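Local coordinates for protein cruciferin (Brassica napus, PDB 3KGL) that probably serves as a seed storage protein, an 11S globulin that acts as a nutrient reservoir, at residues 15-19 with 29-33; 37-41 with 377-381; 44-50 with 173-179; 304-310 with 325-331; 350-356 with 369-375. One frame throughout, in Å; residues are numbered along the deposited sequence.

Interaction 1: 15-19 with 29-33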
# COMPACT_ATOMS: atom_id res chain seq x y z
N LEU A 15 -26.96 -1.42 -7.74
CA LEU A 15 -26.45 -2.66 -8.34
C LEU A 15 -26.99 -3.92 -7.68
O LEU A 15 -27.35 -3.93 -6.50
CB LEU A 15 -24.92 -2.68 -8.26
CG LEU A 15 -24.11 -1.65 -9.04
CD1 LEU A 15 -22.70 -1.54 -8.48
CD2 LEU A 15 -24.09 -2.01 -10.50
N GLU A 16 -27.01 -5.00 -8.45
CA GLU A 16 -27.39 -6.30 -7.91
C GLU A 16 -26.42 -7.37 -8.42
O GLU A 16 -25.58 -7.09 -9.27
CB GLU A 16 -28.82 -6.62 -8.32
CG GLU A 16 -29.83 -5.57 -7.94
CD GLU A 16 -31.22 -5.84 -8.49
OE1 GLU A 16 -31.38 -6.82 -9.27
OE2 GLU A 16 -32.15 -5.08 -8.15
N PRO A 17 -26.53 -8.60 -7.90
CA PRO A 17 -25.58 -9.64 -8.28
C PRO A 17 -25.49 -9.86 -9.78
O PRO A 17 -26.46 -9.59 -10.46
CB PRO A 17 -26.12 -10.87 -7.56
CG PRO A 17 -26.71 -10.33 -6.35
CD PRO A 17 -27.38 -9.04 -6.78
N SER A 18 -24.35 -10.33 -10.28
CA SER A 18 -24.15 -10.51 -11.71
C SER A 18 -23.88 -11.94 -12.11
O SER A 18 -23.81 -12.25 -13.29
CB SER A 18 -23.02 -9.62 -12.24
OG SER A 18 -23.39 -8.26 -12.20
N HIS A 19 -23.71 -12.81 -11.11
CA HIS A 19 -23.52 -14.24 -11.35
C HIS A 19 -24.11 -14.94 -10.14
O HIS A 19 -24.03 -14.40 -9.03
CB HIS A 19 -22.04 -14.64 -11.45
CG HIS A 19 -21.16 -13.65 -12.17
ND1 HIS A 19 -20.77 -13.81 -13.48
CD2 HIS A 19 -20.57 -12.50 -11.73
CE1 HIS A 19 -19.99 -12.80 -13.83
NE2 HIS A 19 -19.86 -11.99 -12.79
N GLU A 29 -24.52 -15.25 -4.32
CA GLU A 29 -24.76 -14.23 -5.31
C GLU A 29 -23.65 -13.21 -5.29
O GLU A 29 -23.46 -12.51 -4.30
CB GLU A 29 -26.12 -13.58 -5.07
CG GLU A 29 -27.24 -14.60 -5.13
CD GLU A 29 -28.60 -13.98 -5.04
OE1 GLU A 29 -28.83 -13.19 -4.10
OE2 GLU A 29 -29.43 -14.31 -5.90
N VAL A 30 -22.92 -13.12 -6.39
CA VAL A 30 -21.71 -12.33 -6.39
C VAL A 30 -21.78 -11.17 -7.37
O VAL A 30 -22.17 -11.34 -8.53
CB VAL A 30 -20.47 -13.24 -6.64
CG1 VAL A 30 -20.86 -14.44 -7.45
CG2 VAL A 30 -19.35 -12.47 -7.31
N TRP A 31 -21.41 -9.98 -6.87
CA TRP A 31 -21.40 -8.72 -7.61
C TRP A 31 -20.22 -8.62 -8.55
O TRP A 31 -19.19 -9.26 -8.35
CB TRP A 31 -21.36 -7.54 -6.65
CG TRP A 31 -22.71 -6.99 -6.31
CD1 TRP A 31 -23.32 -5.94 -6.90
CD2 TRP A 31 -23.60 -7.45 -5.29
NE1 TRP A 31 -24.54 -5.71 -6.33
CE2 TRP A 31 -24.74 -6.62 -5.34
CE3 TRP A 31 -23.56 -8.48 -4.35
CZ2 TRP A 31 -25.82 -6.79 -4.49
CZ3 TRP A 31 -24.64 -8.64 -3.50
CH2 TRP A 31 -25.75 -7.80 -3.57
N ASP A 32 -20.36 -7.79 -9.58
CA ASP A 32 -19.30 -7.63 -10.55
C ASP A 32 -18.30 -6.51 -10.18
O ASP A 32 -18.65 -5.33 -10.13
CB ASP A 32 -19.89 -7.35 -11.92
CG ASP A 32 -18.86 -7.45 -13.01
OD1 ASP A 32 -17.77 -8.02 -12.75
OD2 ASP A 32 -19.13 -6.97 -14.13
N HIS A 33 -17.05 -6.89 -9.95
CA HIS A 33 -16.05 -5.91 -9.56
C HIS A 33 -15.43 -5.23 -10.78
O HIS A 33 -14.68 -4.27 -10.63
CB HIS A 33 -14.97 -6.57 -8.70
CG HIS A 33 -14.49 -7.88 -9.24
ND1 HIS A 33 -15.18 -9.06 -9.03
CD2 HIS A 33 -13.41 -8.20 -9.98
CE1 HIS A 33 -14.53 -10.05 -9.63
NE2 HIS A 33 -13.45 -9.55 -10.22
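P17 lies over one face of the W31 indole: its CD stands 3.9 Å from the centroid of the six-membered ring, 22° off the normal, as a CH-pi contact requires. The two side chains run alongside each other and point the same way. W31 chi2 of -96° turns the ring broadside to the proline. E16 C extends the cover on that same face, whereas L15 C meets the indole edge, 3.3 Å from W31 NE1. P17 CG also touches E29 CB at 3.5 Å. Beside this CH-pi contact, V30 O accepts S18 N at 3.0 Å and, weakly, H19 N, and V30 N returns a bond to H19 O at 3.1 Å; S18 and H19 facing V30 form a classic beta bulge. An alanine at W31 would take away the indole face, and P17 would probably be left with a gap beneath its ring. The carboxylate of E29 goes to R47 and R27, so this contact rests on ring packing and main-chain bonds rather than on charge pairing.

Interaction 2: 37-41 with 377-381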
# COMPACT_ATOMS: atom_id res chain seq x y z
N GLN A 37 -18.02 1.49 -11.69
CA GLN A 37 -18.40 1.96 -10.36
C GLN A 37 -17.83 1.15 -9.18
O GLN A 37 -17.47 1.73 -8.15
CB GLN A 37 -19.93 2.02 -10.29
CG GLN A 37 -20.54 1.79 -8.94
CD GLN A 37 -22.05 1.83 -9.01
OE1 GLN A 37 -22.74 1.73 -7.99
NE2 GLN A 37 -22.59 1.97 -10.23
N LEU A 38 -17.75 -0.17 -9.33
CA LEU A 38 -17.19 -1.01 -8.27
C LEU A 38 -15.67 -1.03 -8.29
O LEU A 38 -15.04 -1.11 -7.24
CB LEU A 38 -17.76 -2.43 -8.30
CG LEU A 38 -18.99 -2.67 -7.43
CD1 LEU A 38 -19.20 -4.15 -7.21
CD2 LEU A 38 -18.83 -1.97 -6.10
N ARG A 39 -15.10 -0.96 -9.49
CA ARG A 39 -13.65 -0.97 -9.68
C ARG A 39 -12.99 0.23 -9.00
O ARG A 39 -11.96 0.09 -8.34
CB ARG A 39 -13.31 -1.04 -11.17
CG ARG A 39 -11.84 -0.90 -11.53
CD ARG A 39 -11.56 -1.51 -12.90
NE ARG A 39 -12.33 -0.87 -13.96
CZ ARG A 39 -12.68 -1.45 -15.11
NH1 ARG A 39 -12.34 -2.71 -15.35
NH2 ARG A 39 -13.39 -0.77 -16.00
N CYS A 40 -13.58 1.40 -9.15
CA CYS A 40 -13.14 2.60 -8.45
C CYS A 40 -13.02 2.38 -6.94
O CYS A 40 -11.97 2.61 -6.35
CB CYS A 40 -14.09 3.78 -8.74
SG CYS A 40 -13.81 5.31 -7.77
N SER A 41 -14.11 1.95 -6.31
CA SER A 41 -14.13 1.74 -4.86
C SER A 41 -13.14 0.68 -4.42
O SER A 41 -12.86 0.53 -3.23
CB SER A 41 -15.54 1.39 -4.39
OG SER A 41 -16.26 2.56 -4.05
N LEU A 377 -27.11 -2.32 -4.09
CA LEU A 377 -25.83 -1.84 -3.58
C LEU A 377 -25.44 -0.62 -4.38
O LEU A 377 -25.57 -0.61 -5.61
CB LEU A 377 -24.78 -2.93 -3.78
CG LEU A 377 -23.36 -2.71 -3.30
CD1 LEU A 377 -23.29 -2.96 -1.81
CD2 LEU A 377 -22.41 -3.64 -4.04
N LEU A 378 -24.99 0.42 -3.68
CA LEU A 378 -24.59 1.68 -4.32
C LEU A 378 -23.19 2.02 -3.87
O LEU A 378 -22.92 2.06 -2.67
CB LEU A 378 -25.53 2.81 -3.93
CG LEU A 378 -25.31 4.17 -4.58
CD1 LEU A 378 -25.64 4.13 -6.06
CD2 LEU A 378 -26.16 5.20 -3.87
N SER A 379 -22.32 2.27 -4.84
CA SER A 379 -20.92 2.57 -4.56
C SER A 379 -20.69 4.10 -4.43
O SER A 379 -21.18 4.88 -5.23
CB SER A 379 -20.04 1.91 -5.62
OG SER A 379 -18.72 2.44 -5.64
N ILE A 380 -19.97 4.51 -3.40
CA ILE A 380 -19.76 5.93 -3.13
C ILE A 380 -18.28 6.22 -2.84
O ILE A 380 -17.83 6.08 -1.70
CB ILE A 380 -20.61 6.37 -1.93
CG1 ILE A 380 -22.06 5.92 -2.12
CG2 ILE A 380 -20.51 7.87 -1.69
CD1 ILE A 380 -22.97 6.26 -0.96
N PRO A 381 -17.51 6.62 -3.87
CA PRO A 381 -16.06 6.78 -3.71
C PRO A 381 -15.71 8.00 -2.86
O PRO A 381 -16.49 8.96 -2.86
CB PRO A 381 -15.57 7.00 -5.15
CG PRO A 381 -16.73 6.63 -6.03
CD PRO A 381 -17.95 6.91 -5.24
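S379 reaches from its strand to the helix: OG anti to the backbone N (chi1 164°) brings the hydroxyl to Q37 O, to which it donates at 2.9 Å from well above the carbonyl plane. S41 OG lies 2.9 Å from S379 OG, but its proton could go to A346 O instead. The extended chain of Q37 reaches over to the strand, where its CG packs 3.4 Å from S379 CB. L38 CD2 comes to the same carbon, at 4.1 Å. An alanine at Q37 would lack this chain, and one flank of S379 CB would probably lose its aliphatic neighbour, though the bond to the main-chain O could remain. C40 SG, anti to the backbone N (chi1 172°), rests 3.6 Å from P381 CB while forming the disulfide to C7; P381 packs on L188 of the second subunit. The axes of 37-41 and 377-380 pass 8.1 Å apart at 51°. The buried hydroxyl of S379 thus gives its proton to a helix carbonyl where the two cupin domains meet.

Interaction 3: 44-50 with 173-179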
# COMPACT_ATOMS: atom_id res chain seq x y z
N SER A 44 -15.14 -5.84 -4.02
CA SER A 44 -16.21 -6.68 -4.54
C SER A 44 -17.20 -6.89 -3.41
O SER A 44 -16.94 -6.54 -2.25
CB SER A 44 -15.65 -8.02 -5.01
OG SER A 44 -16.67 -8.85 -5.53
N PHE A 45 -18.36 -7.45 -3.74
CA PHE A 45 -19.42 -7.65 -2.77
C PHE A 45 -20.06 -9.00 -3.07
O PHE A 45 -20.00 -9.47 -4.20
CB PHE A 45 -20.43 -6.51 -2.87
CG PHE A 45 -21.29 -6.32 -1.65
CD1 PHE A 45 -20.83 -5.58 -0.58
CD2 PHE A 45 -22.58 -6.83 -1.60
CE1 PHE A 45 -21.62 -5.40 0.54
CE2 PHE A 45 -23.38 -6.64 -0.47
CZ PHE A 45 -22.90 -5.93 0.59
N VAL A 46 -20.63 -9.65 -2.06
CA VAL A 46 -21.24 -10.97 -2.24
C VAL A 46 -22.31 -11.16 -1.20
O VAL A 46 -22.24 -10.59 -0.12
CB VAL A 46 -20.21 -12.11 -2.10
CG1 VAL A 46 -19.50 -12.01 -0.77
CG2 VAL A 46 -20.88 -13.47 -2.24
N ARG A 47 -23.31 -11.97 -1.52
CA ARG A 47 -24.36 -12.28 -0.57
C ARG A 47 -24.51 -13.77 -0.53
O ARG A 47 -24.73 -14.39 -1.55
CB ARG A 47 -25.69 -11.67 -1.01
CG ARG A 47 -26.86 -12.12 -0.17
CD ARG A 47 -28.17 -12.05 -0.93
NE ARG A 47 -28.66 -10.69 -1.04
CZ ARG A 47 -28.89 -10.06 -2.18
NH1 ARG A 47 -28.69 -10.66 -3.34
NH2 ARG A 47 -29.34 -8.81 -2.15
N TYR A 48 -24.36 -14.34 0.66
CA TYR A 48 -24.71 -15.74 0.86
C TYR A 48 -26.19 -15.77 1.17
O TYR A 48 -26.64 -15.05 2.06
CB TYR A 48 -23.97 -16.31 2.07
CG TYR A 48 -22.47 -16.27 2.01
CD1 TYR A 48 -21.80 -16.32 0.79
CD2 TYR A 48 -21.72 -16.23 3.17
CE1 TYR A 48 -20.42 -16.30 0.74
CE2 TYR A 48 -20.34 -16.21 3.13
CZ TYR A 48 -19.69 -16.25 1.91
OH TYR A 48 -18.32 -16.23 1.88
N ILE A 49 -26.95 -16.59 0.45
CA ILE A 49 -28.33 -16.87 0.87
C ILE A 49 -28.54 -18.32 1.26
O ILE A 49 -28.77 -19.17 0.40
CB ILE A 49 -29.36 -16.57 -0.21
CG1 ILE A 49 -29.00 -15.28 -0.96
CG2 ILE A 49 -30.68 -16.45 0.44
CD1 ILE A 49 -30.17 -14.65 -1.67
N ILE A 50 -28.49 -18.59 2.57
CA ILE A 50 -28.45 -19.96 3.07
C ILE A 50 -29.80 -20.48 3.55
O ILE A 50 -30.44 -19.88 4.42
CB ILE A 50 -27.39 -20.14 4.17
CG1 ILE A 50 -26.07 -19.49 3.74
CG2 ILE A 50 -27.18 -21.61 4.46
CD1 ILE A 50 -25.18 -19.11 4.88
N LEU A 173 -31.13 -17.65 6.16
CA LEU A 173 -30.06 -16.85 6.74
C LEU A 173 -29.32 -16.12 5.64
O LEU A 173 -28.82 -16.74 4.69
CB LEU A 173 -29.09 -17.76 7.50
CG LEU A 173 -27.75 -17.16 7.88
CD1 LEU A 173 -27.90 -16.10 8.96
CD2 LEU A 173 -26.84 -18.27 8.31
N VAL A 174 -29.25 -14.79 5.74
CA VAL A 174 -28.64 -13.99 4.69
C VAL A 174 -27.43 -13.26 5.23
O VAL A 174 -27.56 -12.33 6.02
CB VAL A 174 -29.63 -12.96 4.10
CG1 VAL A 174 -28.89 -12.00 3.22
CG2 VAL A 174 -30.71 -13.65 3.30
N ILE A 175 -26.25 -13.68 4.81
CA ILE A 175 -25.05 -12.92 5.12
C ILE A 175 -24.65 -12.11 3.87
O ILE A 175 -24.75 -12.59 2.74
CB ILE A 175 -23.86 -13.79 5.64
CG1 ILE A 175 -24.25 -14.60 6.88
CG2 ILE A 175 -22.68 -12.90 6.02
CD1 ILE A 175 -24.54 -16.05 6.60
N VAL A 176 -24.23 -10.87 4.11
CA VAL A 176 -23.74 -9.97 3.08
C VAL A 176 -22.29 -9.57 3.43
O VAL A 176 -21.98 -9.34 4.60
CB VAL A 176 -24.69 -8.77 2.98
CG1 VAL A 176 -23.95 -7.45 3.05
CG2 VAL A 176 -25.54 -8.89 1.72
N SER A 177 -21.40 -9.54 2.43
CA SER A 177 -19.94 -9.43 2.66
C SER A 177 -19.23 -8.49 1.70
O SER A 177 -19.46 -8.55 0.49
CB SER A 177 -19.25 -10.80 2.55
OG SER A 177 -19.59 -11.69 3.60
N VAL A 178 -18.34 -7.64 2.21
CA VAL A 178 -17.43 -6.89 1.35
C VAL A 178 -16.06 -7.56 1.32
O VAL A 178 -15.59 -8.07 2.33
CB VAL A 178 -17.27 -5.40 1.77
CG1 VAL A 178 -16.53 -5.31 3.07
CG2 VAL A 178 -16.52 -4.61 0.69
N LEU A 179 -15.43 -7.58 0.15
CA LEU A 179 -14.06 -8.05 0.04
C LEU A 179 -13.20 -6.88 -0.43
O LEU A 179 -13.50 -6.26 -1.45
CB LEU A 179 -13.99 -9.22 -0.94
CG LEU A 179 -14.94 -10.38 -0.65
CD1 LEU A 179 -15.12 -11.24 -1.87
CD2 LEU A 179 -14.47 -11.25 0.51
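S177 O accepts V46 N at 3.0 Å, receives a CA-H contact from F45 CA at 3.4 Å, and sits over one face of the F45 ring, toward its rim. F45 CG anti to the backbone N (chi1 -160°) carries the ring across to that carbonyl. The shortest bond of the ladder runs from Y48 N to I175 O, 2.7 Å, though bent to 136° at the hydrogen. Seven antiparallel pairs, from S44-L179 to I50-L173, alternate between hydrogen-bonded and non-hydrogen-bonded. On one face V46 CG1 meets S177 CB at 3.5 Å and I50 CD1 meets I175 CD1 at 3.6 Å. On the other, I49 and V174 lie side by side, CG2 to CG2 at 4.0 Å, while R47 passes V174 and spends its guanidinium on E29 and Y349. In the sheet, strand 43-50 lies between 26-30 and 173-180, and 173-180 pairs on its far side with 65-71. Y48, I50 and I175 pack on F165 of strand 162-166 in the facing sheet, inside the N-terminal cupin barrel; F45 instead turns to W31 and Y349.

Interaction 4: 304-310 with 325-331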
# COMPACT_ATOMS: atom_id res chain seq x y z
N LEU A 304 -36.64 9.80 14.79
CA LEU A 304 -36.04 9.73 13.45
C LEU A 304 -35.31 8.42 13.12
O LEU A 304 -35.47 7.90 12.02
CB LEU A 304 -35.06 10.88 13.26
CG LEU A 304 -35.54 12.06 12.43
CD1 LEU A 304 -37.01 11.90 12.15
CD2 LEU A 304 -35.23 13.36 13.16
N GLY A 305 -34.50 7.92 14.05
CA GLY A 305 -33.77 6.67 13.85
C GLY A 305 -32.37 6.72 14.43
O GLY A 305 -32.07 7.63 15.19
N TYR A 306 -31.52 5.75 14.10
CA TYR A 306 -30.12 5.79 14.54
C TYR A 306 -29.10 5.54 13.45
O TYR A 306 -29.43 5.05 12.37
CB TYR A 306 -29.84 4.81 15.69
CG TYR A 306 -30.00 3.36 15.34
CD1 TYR A 306 -28.93 2.48 15.39
CD2 TYR A 306 -31.25 2.86 14.95
CE1 TYR A 306 -29.09 1.12 15.07
CE2 TYR A 306 -31.42 1.52 14.63
CZ TYR A 306 -30.35 0.65 14.69
OH TYR A 306 -30.54 -0.68 14.37
N ILE A 307 -27.85 5.88 13.75
CA ILE A 307 -26.71 5.40 12.99
C ILE A 307 -25.66 4.88 13.93
O ILE A 307 -25.22 5.60 14.83
CB ILE A 307 -26.08 6.49 12.15
CG1 ILE A 307 -27.06 6.93 11.06
CG2 ILE A 307 -24.79 5.96 11.54
CD1 ILE A 307 -26.72 8.24 10.42
N SER A 308 -25.26 3.64 13.74
CA SER A 308 -24.28 3.02 14.61
C SER A 308 -23.03 2.81 13.77
O SER A 308 -23.09 2.81 12.54
CB SER A 308 -24.81 1.69 15.13
OG SER A 308 -24.57 1.55 16.51
N THR A 309 -21.88 2.62 14.42
CA THR A 309 -20.64 2.56 13.67
C THR A 309 -19.58 1.66 14.27
O THR A 309 -19.39 1.65 15.48
CB THR A 309 -20.03 3.96 13.53
OG1 THR A 309 -20.57 4.59 12.36
CG2 THR A 309 -18.54 3.87 13.39
N LEU A 310 -18.90 0.91 13.40
CA LEU A 310 -17.74 0.11 13.79
C LEU A 310 -16.40 0.73 13.38
O LEU A 310 -15.83 0.35 12.37
CB LEU A 310 -17.83 -1.27 13.18
CG LEU A 310 -18.22 -2.39 14.14
CD1 LEU A 310 -17.79 -3.71 13.55
CD2 LEU A 310 -17.55 -2.15 15.48
N ALA A 325 -17.43 -0.02 9.30
CA ALA A 325 -18.83 -0.20 8.91
C ALA A 325 -19.75 0.83 9.56
O ALA A 325 -19.40 1.44 10.57
CB ALA A 325 -19.31 -1.63 9.21
N LEU A 326 -20.92 1.02 8.94
CA LEU A 326 -21.94 1.96 9.40
C LEU A 326 -23.36 1.41 9.15
O LEU A 326 -23.78 1.31 8.00
CB LEU A 326 -21.77 3.32 8.72
CG LEU A 326 -22.69 4.48 9.14
CD1 LEU A 326 -22.22 5.81 8.58
CD2 LEU A 326 -24.12 4.22 8.73
N ARG A 327 -24.08 1.08 10.21
CA ARG A 327 -25.46 0.62 10.09
C ARG A 327 -26.43 1.73 10.47
O ARG A 327 -26.20 2.46 11.43
CB ARG A 327 -25.70 -0.61 10.96
CG ARG A 327 -27.16 -0.90 11.29
CD ARG A 327 -27.93 -1.41 10.11
NE ARG A 327 -28.90 -2.43 10.51
CZ ARG A 327 -29.64 -3.14 9.66
NH1 ARG A 327 -29.56 -2.94 8.35
NH2 ARG A 327 -30.48 -4.06 10.12
N GLY A 328 -27.52 1.86 9.71
CA GLY A 328 -28.52 2.87 9.99
C GLY A 328 -29.96 2.44 9.75
O GLY A 328 -30.27 1.74 8.77
N SER A 329 -30.82 2.87 10.66
CA SER A 329 -32.28 2.70 10.54
C SER A 329 -32.96 4.05 10.66
O SER A 329 -32.90 4.68 11.72
CB SER A 329 -32.82 1.83 11.66
OG SER A 329 -33.25 0.57 11.18
N ILE A 330 -33.63 4.49 9.60
CA ILE A 330 -34.42 5.72 9.68
C ILE A 330 -35.88 5.52 9.27
O ILE A 330 -36.22 4.56 8.58
CB ILE A 330 -33.76 6.88 8.90
CG1 ILE A 330 -33.80 6.65 7.40
CG2 ILE A 330 -32.32 7.04 9.34
CD1 ILE A 330 -32.77 7.48 6.66
N ARG A 331 -36.75 6.41 9.72
CA ARG A 331 -38.18 6.26 9.45
C ARG A 331 -38.60 7.18 8.32
O ARG A 331 -38.00 8.22 8.11
CB ARG A 331 -39.00 6.55 10.70
CG ARG A 331 -38.35 6.05 11.99
CD ARG A 331 -39.41 5.68 13.00
NE ARG A 331 -40.36 4.76 12.39
CZ ARG A 331 -41.38 4.23 13.04
NH1 ARG A 331 -41.57 4.53 14.32
NH2 ARG A 331 -42.21 3.40 12.42
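Two neighbouring antiparallel strands of the C-terminal cupin sheet, 305-310 and 325-331, pair here, their axes 4.7 Å apart and their directions 168° apart. S308 N bonds R327 O at 2.8 Å, nearly straight, and Y306 N bonds S329 O at 3.0 Å. Each of these pairs has a return bond. R331 N reaches L304 O at 3.0 Å and so extends the ladder beyond the first strand residue. G305, at the start of the strand, has a phi of 142°, a backbone setting that residues with a side chain seldom adopt.

The two faces differ in chemistry. On one, the CG2 branch of I307 meets L326 CD2 at 3.4 Å, the two side chains crossing obliquely, and T309 OG1 lies 3.9 Å from L326 CG. On the other, Y306 has CG between the backbone N and the carbonyl carbon (chi1 64°), which folds the ring toward the partner strand; S329 N stands over one of its faces, near the rim, and S329 CB comes nearest to CE2, above the ring plane and beyond its rim. The polar ends on this side look beyond the pair: Y306 OH weakly to D292, S329 OG to R396, and R327 to T351. Hydrogen bonds to T351 and R396 therefore tie this face to strands 346-352 and 394-401, while R327 also has a salt bridge to D292. Strand 324-331 lies between 305-310 and 394-401, the antiparallel order of a jelly-roll sheet in a cupin barrel.

Interaction 5: 350-356 with 369-375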
# COMPACT_ATOMS: atom_id res chain seq x y z
N VAL A 350 -28.81 -1.80 0.93
CA VAL A 350 -30.11 -1.63 1.55
C VAL A 350 -30.56 -2.99 2.08
O VAL A 350 -30.56 -3.97 1.34
CB VAL A 350 -31.12 -1.11 0.52
CG1 VAL A 350 -32.50 -0.91 1.15
CG2 VAL A 350 -30.60 0.17 -0.06
N THR A 351 -30.92 -3.06 3.35
CA THR A 351 -31.41 -4.32 3.91
C THR A 351 -32.92 -4.29 4.06
O THR A 351 -33.55 -5.33 4.20
CB THR A 351 -30.76 -4.67 5.27
OG1 THR A 351 -31.07 -3.68 6.26
CG2 THR A 351 -29.26 -4.79 5.14
N ASP A 352 -33.50 -3.09 4.01
CA ASP A 352 -34.92 -2.93 4.27
C ASP A 352 -35.48 -1.62 3.72
O ASP A 352 -35.02 -0.53 4.07
CB ASP A 352 -35.18 -2.98 5.78
CG ASP A 352 -34.94 -4.35 6.37
OD1 ASP A 352 -35.67 -5.28 5.95
OD2 ASP A 352 -34.04 -4.50 7.24
N GLY A 353 -36.48 -1.73 2.86
CA GLY A 353 -37.16 -0.55 2.38
C GLY A 353 -36.46 0.25 1.30
O GLY A 353 -35.62 -0.25 0.55
N GLU A 354 -36.81 1.52 1.24
CA GLU A 354 -36.46 2.34 0.10
C GLU A 354 -36.08 3.73 0.56
O GLU A 354 -36.60 4.24 1.55
CB GLU A 354 -37.67 2.46 -0.84
CG GLU A 354 -38.15 1.16 -1.46
CD GLU A 354 -38.52 1.33 -2.94
OE1 GLU A 354 -38.88 0.32 -3.59
OE2 GLU A 354 -38.44 2.48 -3.44
N ALA A 355 -35.18 4.36 -0.18
CA ALA A 355 -34.88 5.76 0.04
C ALA A 355 -34.42 6.43 -1.25
O ALA A 355 -33.95 5.78 -2.18
CB ALA A 355 -33.84 5.92 1.13
N HIS A 356 -34.57 7.74 -1.30
CA HIS A 356 -34.18 8.47 -2.48
C HIS A 356 -32.86 9.17 -2.23
O HIS A 356 -32.74 10.00 -1.32
CB HIS A 356 -35.25 9.47 -2.88
CG HIS A 356 -34.98 10.13 -4.19
ND1 HIS A 356 -35.46 9.64 -5.39
CD2 HIS A 356 -34.23 11.22 -4.50
CE1 HIS A 356 -35.04 10.40 -6.38
NE2 HIS A 356 -34.29 11.37 -5.87
N ASP A 369 -29.44 9.76 -8.85
CA ASP A 369 -30.58 10.51 -8.35
C ASP A 369 -31.84 9.66 -8.55
O ASP A 369 -32.50 9.71 -9.58
CB ASP A 369 -30.67 11.86 -9.08
CG ASP A 369 -32.04 12.52 -8.97
OD1 ASP A 369 -32.66 12.49 -7.88
OD2 ASP A 369 -32.49 13.10 -9.99
N GLY A 370 -32.15 8.85 -7.54
CA GLY A 370 -33.20 7.86 -7.64
C GLY A 370 -33.35 6.89 -6.48
O GLY A 370 -32.71 6.99 -5.41
N GLN A 371 -34.22 5.92 -6.70
CA GLN A 371 -34.61 5.01 -5.64
C GLN A 371 -33.61 3.89 -5.47
O GLN A 371 -32.96 3.45 -6.43
CB GLN A 371 -36.00 4.47 -5.94
CG GLN A 371 -36.92 4.40 -4.73
CD GLN A 371 -37.25 5.76 -4.12
OE1 GLN A 371 -36.89 6.83 -4.65
NE2 GLN A 371 -37.92 5.73 -2.97
N VAL A 372 -33.50 3.42 -4.24
CA VAL A 372 -32.56 2.37 -3.89
C VAL A 372 -33.27 1.55 -2.83
O VAL A 372 -33.72 2.08 -1.82
CB VAL A 372 -31.26 2.97 -3.35
CG1 VAL A 372 -30.49 1.96 -2.58
CG2 VAL A 372 -30.42 3.49 -4.49
N SER A 373 -33.38 0.25 -3.08
CA SER A 373 -34.24 -0.58 -2.25
C SER A 373 -33.57 -1.89 -1.85
O SER A 373 -32.45 -2.17 -2.26
CB SER A 373 -35.53 -0.87 -3.00
OG SER A 373 -35.26 -1.55 -4.21
N GLN A 374 -34.28 -2.69 -1.05
CA GLN A 374 -33.75 -3.95 -0.54
C GLN A 374 -32.88 -4.74 -1.51
O GLN A 374 -33.30 -5.05 -2.63
CB GLN A 374 -34.89 -4.83 -0.03
CG GLN A 374 -34.42 -6.18 0.46
CD GLN A 374 -35.25 -6.69 1.64
OE1 GLN A 374 -35.92 -5.91 2.33
NE2 GLN A 374 -35.19 -8.00 1.88
N GLY A 375 -31.67 -5.06 -1.06
CA GLY A 375 -30.76 -5.91 -1.81
C GLY A 375 -29.92 -5.22 -2.86
O GLY A 375 -29.04 -5.82 -3.45
O HOH W 1 -37.86 -4.26 1.95
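H356 donates from both ring nitrogens to side chains of the other segment. NE2 donates to D369 OD1 at 2.8 Å, the ring and carboxylate planes 81° apart, and ND1 donates to Q371 OE1 at 3.2 Å, in the ring plane. CG anti to the backbone N (chi1 -173°) lays the imidazole along the partner, with G370 N over one face. Two donors at once would suit a protonated ring, and a nearby sulfate is consistent with that. Q371 also holds E354 weakly through NE2, although the place of that carboxylate is less sure.

Among main-chain bonds, G375 N meets V350 O at 2.9 Å and A355 N meets V372 O at 3.2 Å; the return from V372 N is weak, as is Q374 N to G353 O. A water links the two segments: it donates to Q374 OE1 at 2.6 Å and accepts G353 N at 3.0 Å.

V350 turns its side chain toward the backbone of S373 and Q374. V372 turns to V357 and A14.

T351 and D352 both face R396 in a classic beta bulge, and D352 OD2 also pairs with R396 NE. G353 has a phi of 78°, and the chain passes from strand 346-352 in one sheet to 354-360 in the other, while 369-375 turns a corner at G370. Such passages between two antiparallel sheets are typical of the cupin jelly-roll barrel.

Overall arrangement
From the N terminus, interaction 1 closes a short hairpin-sized loop before helix 36-41. That helix opens interaction 2, whose loop of over 300 residues encloses interactions 3, 4 and 5. Interaction 3 closes within the N-terminal cupin, then 4 and 5 follow in series within the C-terminal one; none of them cross. Interaction 2 joins the two domains, and L15 N to L377 O probably adds a hydrogen bond between interactions 1 and 2. E29 and R47 tie interaction 1 to 3 by a salt bridge. R47 packs on G375 of interaction 5, while R327 and T351 probably bond interaction 4 to 5. Interactions 1 and 4 lie farthest apart, centres about 25 Å.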